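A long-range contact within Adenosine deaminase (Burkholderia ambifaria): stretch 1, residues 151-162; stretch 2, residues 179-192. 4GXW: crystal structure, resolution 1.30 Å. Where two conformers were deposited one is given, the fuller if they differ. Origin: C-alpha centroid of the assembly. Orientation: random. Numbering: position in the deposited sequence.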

# COMPACT_ATOMS: atom_id res chain seq x y z
N GLY A 151 -5.69 -0.73 -14.42
CA GLY A 151 -5.08 0.59 -14.53
C GLY A 151 -4.11 0.81 -13.39
O GLY A 151 -4.21 0.17 -12.34
N ALA A 152 -3.15 1.72 -13.57
CA ALA A 152 -2.15 1.92 -12.53
C ALA A 152 -1.52 3.31 -12.57
O ALA A 152 -1.50 3.96 -13.62
N ARG A 153 -1.04 3.75 -11.41
CA ARG A 153 -0.16 4.92 -11.33
C ARG A 153 1.09 4.56 -10.54
O ARG A 153 1.04 3.76 -9.60
N LEU A 154 2.20 5.18 -10.92
CA LEU A 154 3.47 5.04 -10.23
C LEU A 154 3.69 6.24 -9.32
O LEU A 154 3.49 7.39 -9.73
N ILE A 155 4.12 5.97 -8.09
CA ILE A 155 4.37 7.01 -7.09
C ILE A 155 5.82 6.89 -6.62
O ILE A 155 6.12 6.16 -5.68
N PRO A 156 6.74 7.61 -7.30
CA PRO A 156 8.12 7.65 -6.83
C PRO A 156 8.13 8.17 -5.39
O PRO A 156 7.44 9.16 -5.09
N SER A 157 8.89 7.51 -4.52
CA SER A 157 8.79 7.79 -3.10
C SER A 157 10.13 8.10 -2.47
O SER A 157 11.14 7.44 -2.74
N ILE A 158 10.12 9.13 -1.63
CA ILE A 158 11.31 9.56 -0.92
C ILE A 158 11.76 8.50 0.07
O ILE A 158 10.93 7.92 0.78
N ASP A 159 13.06 8.19 0.08
CA ASP A 159 13.68 7.34 1.08
C ASP A 159 14.06 8.27 2.22
O ASP A 159 15.07 8.98 2.15
N ARG A 160 13.25 8.30 3.28
CA ARG A 160 13.45 9.31 4.32
C ARG A 160 14.70 9.09 5.16
O ARG A 160 15.06 9.94 5.97
N GLU A 161 15.36 7.95 4.99
CA GLU A 161 16.61 7.70 5.70
C GLU A 161 17.80 8.39 5.04
O GLU A 161 18.88 8.47 5.63
N GLN A 162 17.60 8.91 3.84
CA GLN A 162 18.63 9.67 3.15
C GLN A 162 18.36 11.17 3.27
O GLN A 162 17.30 11.59 3.74
N ALA A 179 5.30 11.54 -17.53
CA ALA A 179 4.51 10.48 -18.13
C ALA A 179 3.17 10.45 -17.42
O ALA A 179 3.11 10.68 -16.21
N ASP A 180 2.11 10.16 -18.16
CA ASP A 180 0.77 10.13 -17.58
C ASP A 180 0.66 9.13 -16.43
O ASP A 180 -0.12 9.31 -15.50
N GLU A 181 1.47 8.07 -16.49
CA GLU A 181 1.47 7.03 -15.46
C GLU A 181 2.03 7.49 -14.11
O GLU A 181 1.74 6.87 -13.09
N VAL A 182 2.83 8.55 -14.11
CA VAL A 182 3.55 8.95 -12.91
C VAL A 182 2.86 10.15 -12.30
O VAL A 182 2.91 11.26 -12.85
N ALA A 183 2.20 9.94 -11.16
CA ALA A 183 1.16 10.84 -10.68
C ALA A 183 1.55 11.73 -9.49
O ALA A 183 0.92 12.76 -9.27
N GLY A 184 2.54 11.32 -8.71
CA GLY A 184 2.88 12.07 -7.53
C GLY A 184 3.96 11.41 -6.72
O GLY A 184 4.53 10.41 -7.18
N ILE A 185 4.23 11.96 -5.54
CA ILE A 185 5.27 11.43 -4.67
C ILE A 185 4.73 10.96 -3.33
O ILE A 185 3.66 11.39 -2.88
N GLY A 186 5.51 10.10 -2.70
CA GLY A 186 5.27 9.67 -1.33
C GLY A 186 6.56 9.75 -0.52
O GLY A 186 7.59 10.23 -1.02
N ILE A 187 6.51 9.30 0.73
CA ILE A 187 7.71 9.21 1.58
C ILE A 187 7.58 7.99 2.48
O ILE A 187 6.52 7.77 3.07
N ASP A 188 8.63 7.19 2.55
CA ASP A 188 8.60 5.98 3.36
C ASP A 188 9.99 5.62 3.89
O ASP A 188 10.88 6.48 3.93
N TYR A 189 10.17 4.36 4.28
CA TYR A 189 11.28 3.86 5.09
C TYR A 189 11.13 4.29 6.56
O TYR A 189 10.05 4.73 6.96
N ARG A 190 12.17 4.14 7.39
CA ARG A 190 11.96 4.24 8.84
C ARG A 190 11.63 5.67 9.27
O ARG A 190 12.40 6.59 9.02
N GLU A 191 10.48 5.85 9.91
CA GLU A 191 9.98 7.18 10.26
C GLU A 191 10.72 7.78 11.47
O GLU A 191 10.88 9.01 11.56
N ASN A 192 11.18 6.92 12.37
CA ASN A 192 11.82 7.37 13.61
C ASN A 192 12.96 8.35 13.34
O ASN A 192 13.85 8.06 12.54

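The apolar centre lies where I158 and I187 pair across two parallel strands, their side chains on the same face of the sheet: CB of I158 sits 3.7 Å from CG1 of I187. I158 is m at chi1 and t at chi2, which carries its CD1 to 4.0 Å from CD1 of I185 (p, t); I187 is extended (t, t), and its CD1 reaches 3.7 Å from CB of R160. Toward the start of the contact, P156 lays its CD 3.7 Å from CG1 of V182 (t), whose CG2 lies 4.0 Å from CD2 of L154 (t, p). I155 (m, t) points sideways, yet its CG2 packs on backbone, 3.6 Å from N of G186. G186 has no side chain, and a CB there would come tight against OG of S157.

S157 and D188 share the other face. S157 (m) gives its OG to O of I155 (2.9 Å) within its own strand, and water 1 donates to both OG of S157 (3.0 Å) and OD2 of D188 (2.8 Å), bridging the strands.

At the far end R160 points toward stretch 2, its p, t, m side chain holding the guanidinium between CG1 of I187 over one face and CG of E191 over the opposite one. Two waters extend its reach: water 2 accepts from NH1 of R160 (2.8 Å) and donates to O of Y189 (2.7 Å), while water 3 links NH2 of R160 to OE2 of E191, 2.9 Å from each. Y189 (m) also points inward, with CD2 3.4 Å from OD1 of D159. E161 (m, t) points sideways, but its end comes nearer, and OE2 accepts a hydrogen bond from N of R190 (3.0 Å), whereas the end of the extended R190 side chain (t, t, t) leads away. At the opposite end, R153 (m, m, t) packs CB 4.0 Å from CB of A183.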

# COMPACT_ATOMS: atom_id res chain seq x y z
CB ALA A 152 -1.05 0.85 -12.62
CB ARG A 153 -0.85 6.10 -10.65
CG ARG A 153 -2.14 6.57 -11.31
CD ARG A 153 -1.88 7.18 -12.68
NE ARG A 153 -3.11 7.68 -13.29
CZ ARG A 153 -3.98 6.94 -13.96
NH1 ARG A 153 -3.77 5.64 -14.13
NH2 ARG A 153 -5.07 7.49 -14.47
CB LEU A 154 4.60 4.96 -11.25
CG LEU A 154 6.03 4.87 -10.72
CD1 LEU A 154 6.19 3.63 -9.85
CD2 LEU A 154 7.01 4.85 -11.89
CB ILE A 155 3.39 6.91 -5.90
CG1 ILE A 155 1.93 6.94 -6.39
CG2 ILE A 155 3.64 8.02 -4.89
CD1 ILE A 155 0.90 6.69 -5.28
CB PRO A 156 8.79 8.62 -7.80
CG PRO A 156 7.95 8.52 -9.05
CD PRO A 156 6.54 8.36 -8.55
CB SER A 157 8.13 6.61 -2.38
OG SER A 157 6.80 6.44 -2.83
CB ILE A 158 11.01 10.87 -0.16
CG1 ILE A 158 10.67 11.99 -1.16
CG2 ILE A 158 12.14 11.23 0.78
CD1 ILE A 158 9.92 13.14 -0.53
CB ASP A 159 14.91 6.67 0.46
CG ASP A 159 15.68 5.79 1.42
OD1 ASP A 159 15.41 5.82 2.64
OD2 ASP A 159 16.57 5.07 0.92
CB ARG A 160 12.20 9.43 5.20
CG ARG A 160 12.04 8.31 6.22
CD ARG A 160 10.60 8.21 6.72
NE ARG A 160 10.14 9.48 7.30
CZ ARG A 160 8.87 9.89 7.32
NH1 ARG A 160 7.89 9.14 6.83
NH2 ARG A 160 8.58 11.09 7.85
CB GLU A 161 16.86 6.19 5.83
CG GLU A 161 15.78 5.50 6.66
CD GLU A 161 15.97 4.00 6.75
OE1 GLU A 161 17.13 3.53 6.67
OE2 GLU A 161 14.96 3.28 6.89
CB GLN A 162 18.76 9.24 1.68
CG GLN A 162 18.67 7.71 1.41
CD GLN A 162 19.46 6.84 2.39
OE1 GLN A 162 20.54 7.21 2.86
NE2 GLN A 162 18.93 5.64 2.67
CB ALA A 179 5.21 9.14 -17.99
CB ASP A 180 -0.28 9.81 -18.64
CG ASP A 180 -0.50 10.96 -19.61
OD1 ASP A 180 0.04 12.06 -19.38
OD2 ASP A 180 -1.21 10.76 -20.62
CB GLU A 181 2.28 5.82 -15.94
CG GLU A 181 1.56 4.94 -16.94
CD GLU A 181 1.61 5.47 -18.36
OE1 GLU A 181 2.31 6.48 -18.63
OE2 GLU A 181 0.95 4.85 -19.22
CB VAL A 182 5.03 9.24 -13.24
CG1 VAL A 182 5.80 9.61 -11.99
CG2 VAL A 182 5.66 8.02 -13.91
CB ALA A 183 -0.09 10.05 -10.34
CB ILE A 185 6.43 12.44 -4.41
CG1 ILE A 185 5.91 13.67 -3.65
CG2 ILE A 185 7.12 12.83 -5.70
CD1 ILE A 185 7.02 14.47 -2.98
CB ILE A 187 7.96 10.51 2.40
CG1 ILE A 187 9.30 10.42 3.14
CG2 ILE A 187 6.83 10.79 3.40
CD1 ILE A 187 9.77 11.77 3.68
CB ASP A 188 7.94 4.82 2.58
CG ASP A 188 8.57 4.57 1.22
OD1 ASP A 188 9.81 4.51 1.13
OD2 ASP A 188 7.82 4.41 0.23
CB TYR A 189 12.65 4.14 4.46
CG TYR A 189 13.04 3.13 3.38
CD1 TYR A 189 13.44 1.85 3.72
CD2 TYR A 189 13.00 3.47 2.03
CE1 TYR A 189 13.81 0.93 2.76
CE2 TYR A 189 13.38 2.53 1.05
CZ TYR A 189 13.77 1.26 1.44
OH TYR A 189 14.16 0.32 0.51
CB ARG A 190 13.17 3.71 9.61
CG ARG A 190 12.95 3.54 11.11
CD ARG A 190 14.17 2.91 11.79
NE ARG A 190 14.01 2.80 13.24
CZ ARG A 190 14.58 3.62 14.12
NH1 ARG A 190 14.38 3.45 15.43
NH2 ARG A 190 15.36 4.61 13.71
CB GLU A 191 8.46 7.12 10.51
CG GLU A 191 7.77 8.47 10.61
CD GLU A 191 6.26 8.36 10.74
OE1 GLU A 191 5.70 7.25 10.58
OE2 GLU A 191 5.63 9.41 11.03
CB ASN A 192 12.38 6.19 14.39
CG ASN A 192 11.37 5.08 14.59
OD1 ASN A 192 10.88 4.49 13.63
ND2 ASN A 192 11.09 4.75 15.85
O HOH W 1 5.64 6.06 -0.14
O HOH W 2 7.94 6.35 6.52
O HOH W 3 5.88 11.19 8.80